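Local coordinates for protein protease LasA (Pseudomonas aeruginosa, PDB 3IT5) that cleaves pentaglycine cross-links in staphylococcal peptidoglycan and takes part in degrading host elastin, as a secreted zinc metallopeptidase of the M23 family, at residues Tyr80-Ile85 and Pro119-Ser124; Arg64-Val69 and Leu110-Ser115. All coordinates share one frame; numbering follows the deposited sequence. Where two conformers were deposited one is given.

Contact 1. Residues Tyr80-Ile85 and Pro119-Ser124; sequences YHMDQI and PHLHFS. With ZN (zinc ion), chain E.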
loop_
_atom_site.group_PDB
_atom_site.type_symbol
_atom_site.label_atom_id
_atom_site.label_comp_id
_atom_site.label_asym_id
_atom_site.label_seq_id
_atom_site.Cartn_x
_atom_site.Cartn_y
_atom_site.Cartn_z
ATOM N N TYR A 80 -4.923 -0.489 5.680
ATOM C CA TYR A 80 -6.159 0.015 6.266
ATOM C C TYR A 80 -7.226 0.135 5.187
ATOM O O TYR A 80 -6.924 0.055 3.991
ATOM C CB TYR A 80 -5.915 1.349 6.999
ATOM C CG TYR A 80 -7.078 1.824 7.855
ATOM C CD1 TYR A 80 -7.645 0.994 8.826
ATOM C CD2 TYR A 80 -7.601 3.106 7.703
ATOM C CE1 TYR A 80 -8.712 1.431 9.614
ATOM C CE2 TYR A 80 -8.670 3.553 8.490
ATOM C CZ TYR A 80 -9.218 2.713 9.434
ATOM O OH TYR A 80 -10.267 3.153 10.202
ATOM N N HIS A 81 -8.474 0.320 5.618
ATOM C CA HIS A 81 -9.646 0.241 4.742
ATOM C C HIS A 81 -9.776 -1.166 4.144
ATOM O O HIS A 81 -10.075 -1.325 2.964
ATOM C CB HIS A 81 -9.611 1.295 3.630
ATOM C CG HIS A 81 -9.395 2.696 4.113
ATOM N ND1 HIS A 81 -10.149 3.269 5.116
ATOM C CD2 HIS A 81 -8.537 3.655 3.691
ATOM C CE1 HIS A 81 -9.747 4.514 5.308
ATOM N NE2 HIS A 81 -8.772 4.773 4.454
ATOM N N MET A 82 -9.544 -2.176 4.978
ATOM C CA MET A 82 -9.630 -3.577 4.568
ATOM C C MET A 82 -11.012 -4.152 4.845
ATOM O O MET A 82 -11.799 -3.578 5.601
ATOM C CB MET A 82 -8.576 -4.416 5.296
ATOM C CG MET A 82 -7.132 -4.100 4.931
ATOM S SD MET A 82 -6.714 -4.555 3.241
ATOM C CE MET A 82 -6.910 -6.343 3.283
ATOM N N ASP A 83 -11.302 -5.286 4.216
ATOM C CA ASP A 83 -12.544 -6.015 4.438
ATOM C C ASP A 83 -12.285 -7.484 4.131
ATOM O O ASP A 83 -11.300 -7.814 3.464
ATOM C CB ASP A 83 -13.659 -5.455 3.539
ATOM C CG ASP A 83 -15.045 -5.993 3.895
ATOM O OD1 ASP A 83 -15.257 -6.467 5.034
ATOM O OD2 ASP A 83 -15.935 -5.935 3.021
ATOM N N GLN A 84 -13.150 -8.361 4.641
ATOM C CA GLN A 84 -13.116 -9.788 4.316
ATOM C C GLN A 84 -11.719 -10.379 4.546
ATOM O O GLN A 84 -11.170 -11.093 3.693
ATOM C CB GLN A 84 -13.604 -10.013 2.874
ATOM C CG GLN A 84 -15.022 -9.480 2.609
ATOM C CD GLN A 84 -15.473 -9.633 1.162
ATOM O OE1 GLN A 84 -14.963 -10.470 0.420
ATOM N NE2 GLN A 84 -16.447 -8.826 0.762
ATOM N N ILE A 85 -11.155 -10.067 5.712
ATOM C CA ILE A 85 -9.814 -10.516 6.080
ATOM C C ILE A 85 -9.743 -12.039 6.140
ATOM O O ILE A 85 -10.524 -12.689 6.840
ATOM C CB ILE A 85 -9.325 -9.870 7.401
ATOM C CG1 ILE A 85 -9.355 -8.338 7.273
ATOM C CG2 ILE A 85 -7.916 -10.367 7.753
ATOM C CD1 ILE A 85 -8.784 -7.581 8.470
ATOM N N PRO A 119 -13.924 3.740 -2.138
ATOM C CA PRO A 119 -13.131 2.511 -1.976
ATOM C C PRO A 119 -11.673 2.660 -2.429
ATOM O O PRO A 119 -11.411 3.089 -3.558
ATOM C CB PRO A 119 -13.858 1.500 -2.871
ATOM C CG PRO A 119 -15.260 2.004 -2.953
ATOM C CD PRO A 119 -15.151 3.502 -2.925
ATOM N N HIS A 120 -10.750 2.306 -1.534
ATOM C CA HIS A 120 -9.310 2.276 -1.809
ATOM C C HIS A 120 -8.557 1.564 -0.677
ATOM O O HIS A 120 -9.108 1.337 0.403
ATOM C CB HIS A 120 -8.748 3.695 -2.001
ATOM C CG HIS A 120 -8.746 4.529 -0.753
ATOM N ND1 HIS A 120 -9.856 5.218 -0.314
ATOM C CD2 HIS A 120 -7.767 4.787 0.146
ATOM C CE1 HIS A 120 -9.564 5.860 0.803
ATOM N NE2 HIS A 120 -8.301 5.619 1.102
ATOM N N LEU A 121 -7.305 1.202 -0.942
ATOM C CA LEU A 121 -6.407 0.728 0.106
ATOM C C LEU A 121 -5.459 1.845 0.555
ATOM O O LEU A 121 -4.781 2.458 -0.270
ATOM C CB LEU A 121 -5.600 -0.486 -0.376
ATOM C CG LEU A 121 -4.367 -0.873 0.455
ATOM C CD1 LEU A 121 -4.753 -1.552 1.770
ATOM C CD2 LEU A 121 -3.419 -1.753 -0.351
ATOM N N HIS A 122 -5.431 2.100 1.862
ATOM C CA HIS A 122 -4.433 2.966 2.486
ATOM C C HIS A 122 -3.299 2.067 2.992
ATOM O O HIS A 122 -3.515 1.193 3.829
ATOM C CB HIS A 122 -5.087 3.785 3.613
ATOM C CG HIS A 122 -4.123 4.490 4.517
ATOM N ND1 HIS A 122 -3.664 5.765 4.270
ATOM C CD2 HIS A 122 -3.566 4.112 5.692
ATOM C CE1 HIS A 122 -2.853 6.136 5.244
ATOM N NE2 HIS A 122 -2.767 5.147 6.116
ATOM N N PHE A 123 -2.095 2.290 2.466
ATOM C CA PHE A 123 -0.973 1.356 2.621
ATOM C C PHE A 123 0.274 2.075 3.144
ATOM O O PHE A 123 0.779 2.989 2.497
ATOM C CB PHE A 123 -0.726 0.669 1.268
ATOM C CG PHE A 123 0.590 -0.045 1.153
ATOM C CD1 PHE A 123 0.784 -1.282 1.758
ATOM C CD2 PHE A 123 1.623 0.497 0.390
ATOM C CE1 PHE A 123 1.995 -1.958 1.629
ATOM C CE2 PHE A 123 2.843 -0.172 0.256
ATOM C CZ PHE A 123 3.028 -1.398 0.879
ATOM N N SER A 124 0.767 1.652 4.309
ATOM C CA SER A 124 1.830 2.381 5.024
ATOM C C SER A 124 3.109 1.583 5.280
ATOM O O SER A 124 3.063 0.383 5.542
ATOM C CB SER A 124 1.305 2.893 6.366
ATOM O OG SER A 124 0.068 3.565 6.212
HETATM ZN ZN ZN E . -4.462 6.986 2.601
HETATM O O HOH W 1 -6.536 6.904 2.902
#

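Contact 2. Residues Arg64-Val69 and Leu110-Ser115; sequences RCQVRV and LCEGGS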
loop_
_atom_site.group_PDB
_atom_site.type_symbol
_atom_site.label_atom_id
_atom_site.label_comp_id
_atom_site.label_asym_id
_atom_site.label_seq_id
_atom_site.Cartn_x
_atom_site.Cartn_y
_atom_site.Cartn_z
ATOM N N ARG A 64 -11.383 -5.902 11.907
ATOM C CA ARG A 64 -12.024 -6.350 10.657
ATOM C C ARG A 64 -11.585 -5.555 9.417
ATOM O O ARG A 64 -11.790 -5.995 8.282
ATOM C CB ARG A 64 -13.559 -6.318 10.794
ATOM C CG ARG A 64 -14.187 -4.926 10.930
ATOM C CD ARG A 64 -15.661 -4.999 11.341
ATOM N NE ARG A 64 -16.525 -5.394 10.228
ATOM C CZ ARG A 64 -17.319 -4.569 9.550
ATOM N NH1 ARG A 64 -17.396 -3.285 9.871
ATOM N NH2 ARG A 64 -18.051 -5.037 8.548
ATOM N N CYS A 65 -10.980 -4.390 9.644
ATOM C CA CYS A 65 -10.614 -3.489 8.558
ATOM C C CYS A 65 -9.141 -3.050 8.542
ATOM O O CYS A 65 -8.770 -2.135 7.799
ATOM C CB CYS A 65 -11.543 -2.270 8.567
ATOM S SG CYS A 65 -11.121 -0.957 9.724
ATOM N N GLN A 66 -8.304 -3.709 9.345
ATOM C CA GLN A 66 -6.878 -3.358 9.401
ATOM C C GLN A 66 -5.964 -4.549 9.670
ATOM O O GLN A 66 -6.256 -5.387 10.532
ATOM C CB GLN A 66 -6.612 -2.251 10.428
ATOM C CG GLN A 66 -5.302 -1.500 10.179
ATOM C CD GLN A 66 -5.056 -0.345 11.135
ATOM O OE1 GLN A 66 -4.518 0.691 10.734
ATOM N NE2 GLN A 66 -5.424 -0.519 12.401
ATOM N N VAL A 67 -4.853 -4.585 8.931
ATOM C CA VAL A 67 -3.867 -5.671 8.959
ATOM C C VAL A 67 -2.460 -5.079 8.881
ATOM O O VAL A 67 -2.239 -4.080 8.187
ATOM C CB VAL A 67 -4.067 -6.649 7.758
ATOM C CG1 VAL A 67 -2.869 -7.592 7.587
ATOM C CG2 VAL A 67 -5.346 -7.459 7.920
ATOM N N ARG A 68 -1.521 -5.696 9.596
ATOM C CA ARG A 68 -0.103 -5.351 9.514
ATOM C C ARG A 68 0.707 -6.614 9.193
ATOM O O ARG A 68 0.434 -7.690 9.733
ATOM C CB ARG A 68 0.360 -4.704 10.833
ATOM C CG ARG A 68 1.868 -4.422 10.982
ATOM C CD ARG A 68 2.261 -2.952 10.717
ATOM N NE ARG A 68 1.305 -1.980 11.254
ATOM C CZ ARG A 68 1.377 -1.397 12.450
ATOM N NH1 ARG A 68 2.375 -1.666 13.288
ATOM N NH2 ARG A 68 0.441 -0.528 12.808
ATOM N N VAL A 69 1.685 -6.484 8.299
ATOM C CA VAL A 69 2.608 -7.579 7.999
ATOM C C VAL A 69 4.006 -7.159 8.455
ATOM O O VAL A 69 4.537 -6.144 7.999
ATOM C CB VAL A 69 2.583 -7.973 6.495
ATOM C CG1 VAL A 69 3.540 -9.134 6.211
ATOM C CG2 VAL A 69 1.166 -8.353 6.068
ATOM N N LEU A 110 -14.169 2.377 7.525
ATOM C CA LEU A 110 -13.772 3.226 8.635
ATOM C C LEU A 110 -14.129 2.590 9.978
ATOM O O LEU A 110 -14.655 3.257 10.862
ATOM C CB LEU A 110 -14.398 4.627 8.488
ATOM C CG LEU A 110 -14.123 5.388 7.183
ATOM C CD1 LEU A 110 -15.036 6.582 7.066
ATOM C CD2 LEU A 110 -12.656 5.820 7.049
ATOM N N CYS A 111 -13.822 1.300 10.127
ATOM C CA CYS A 111 -14.067 0.578 11.388
ATOM C C CYS A 111 -13.267 1.158 12.562
ATOM O O CYS A 111 -13.682 1.063 13.726
ATOM C CB CYS A 111 -13.783 -0.925 11.225
ATOM S SG CYS A 111 -12.057 -1.459 11.461
ATOM N N GLU A 112 -12.120 1.758 12.250
ATOM C CA GLU A 112 -11.266 2.350 13.276
ATOM C C GLU A 112 -11.168 3.866 13.131
ATOM O O GLU A 112 -10.172 4.471 13.521
ATOM C CB GLU A 112 -9.882 1.684 13.284
ATOM C CG GLU A 112 -9.892 0.288 13.896
ATOM C CD GLU A 112 -8.532 -0.375 13.882
ATOM O OE1 GLU A 112 -7.730 -0.132 14.813
ATOM O OE2 GLU A 112 -8.271 -1.156 12.949
ATOM N N GLY A 113 -12.225 4.466 12.580
ATOM C CA GLY A 113 -12.318 5.915 12.402
ATOM C C GLY A 113 -11.731 6.418 11.093
ATOM O O GLY A 113 -11.375 5.627 10.212
ATOM N N GLY A 114 -11.626 7.740 10.979
ATOM C CA GLY A 114 -11.020 8.393 9.823
ATOM C C GLY A 114 -12.055 8.933 8.852
ATOM O O GLY A 114 -13.223 9.121 9.216
ATOM N N SER A 115 -11.597 9.206 7.633
ATOM C CA SER A 115 -12.466 9.614 6.532
ATOM C C SER A 115 -12.021 8.907 5.258
ATOM O O SER A 115 -10.940 8.329 5.214
ATOM C CB SER A 115 -12.438 11.131 6.338
ATOM O OG SER A 115 -13.487 11.759 7.051
#

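Contact 1. Residues Tyr80-Ile85 and Pro119-Ser124
His81 and His120 bring their imidazoles together obliquely beside the zinc ion, with ring centroids 4.6 Å apart and planes inclined at 65°. Packing is tight here: His81 CD2 comes within 3.3 Å of His120 NE2 and also rests 3.5 Å from CB of His122. ND1 of His81 is hydrogen-bonded to Ala109 O and ND1 of His120 to Gly118 O, which fixes both rings with NE2 turned to a shared water. That water lies in the plane of both imidazoles, 2.8 Å from His120 NE2 and only weakly bonded to His81 NE2, while sitting 2.1 Å from the zinc ion. The geometry is consistent with the probable proton donor/acceptor roles of the two histidines. His120-Leu121-His122 is the HxH motif of M23 peptidases; with CG anti to the backbone N (chi1 168°), His122 presents ND1 to the metal at 2.2 Å, and His23 and Asp36 complete the protein ligands.

Outside this histidine cluster the contact is looser. Met82 SD and Leu121 CD1 merely lie side by side at 3.9 Å, and Tyr80, partly exposed, touches the His122 ring through CB, while its own ring leads away and OH is hydrogen-bonded to Gly113 O.

A nearly straight bond from Tyr80 N to His122 O (2.9 Å) and a weaker return bond pair strand 75-83 antiparallel with strand 121-127, which also pairs with strand 34-38, the carrier of Asp36.

Contact 2. Residues Arg64-Val69 and Leu110-Ser115
Cys65 and Cys111 are joined by a disulfide that fastens a surface loop to the residue just before strand 66-70 of the M23 antiparallel sheet. The loop turns just after helix 106-109: Leu110 to Gly113 form a type I beta turn, closed by a hydrogen bond of 3.2 Å from Gly113 N to Leu110 O, and Cys111 occupies its second position. Cys65 SG and Cys111 SG lie 2.0 Å apart with a torsion of -80° about the S-S bond, close to the 90° magnitude that such a bridge prefers. Both cysteines direct CB toward the other segment, and the sulphurs meet between them. Arg64, on the exposed side, adds a looser touch, its CG 4.0 Å from CB of Cys111.

Beyond the bridge, Gln66 can be followed outward to where it crosses Glu112 at about a right angle. Its CB already lies 3.2 Å from Glu112 OE2. CG, anti to the backbone N (chi1 -159°), recedes to 4.1 Å from that oxygen, and CD stands 3.8 Å from it. At the tip the extended chain divides its two ends: NE2 returns to within 3.0 Å of Glu112 OE2, while OE1 is hydrogen-bonded to ND2 of Asn78 on strand 75-83. The amide and carboxylate planes are 86° apart, so the two flat groups are turned almost perpendicular to each other. The carboxylate has a clear partner in Ser63: Glu112 OE2 is hydrogen-bonded to its OG, and the same OG is hydrogen-bonded to the backbone N of Cys65.

From the N terminus the chain reaches Arg64-Val69 first, then Tyr80-Ile85, then Leu110-Ser115 and last Pro119-Ser124, so the two contacts alternate and their loops cross. Contact 2 closes a loop of 40 residues and contact 1 one of 33; both loops contain strand 98-102 and helix 106-109. Strands 66-70 and 75-83 are successive neighbours in one sheet, and a probable hydrogen bond from Met82 N to Cys65 O joins them where the contacts meet. Tyr80 CE1 also packs on Cys65 SG. Together the contacts tie the surface turn after the helix to the sheet that carries two of the three protein ligands of the zinc ion.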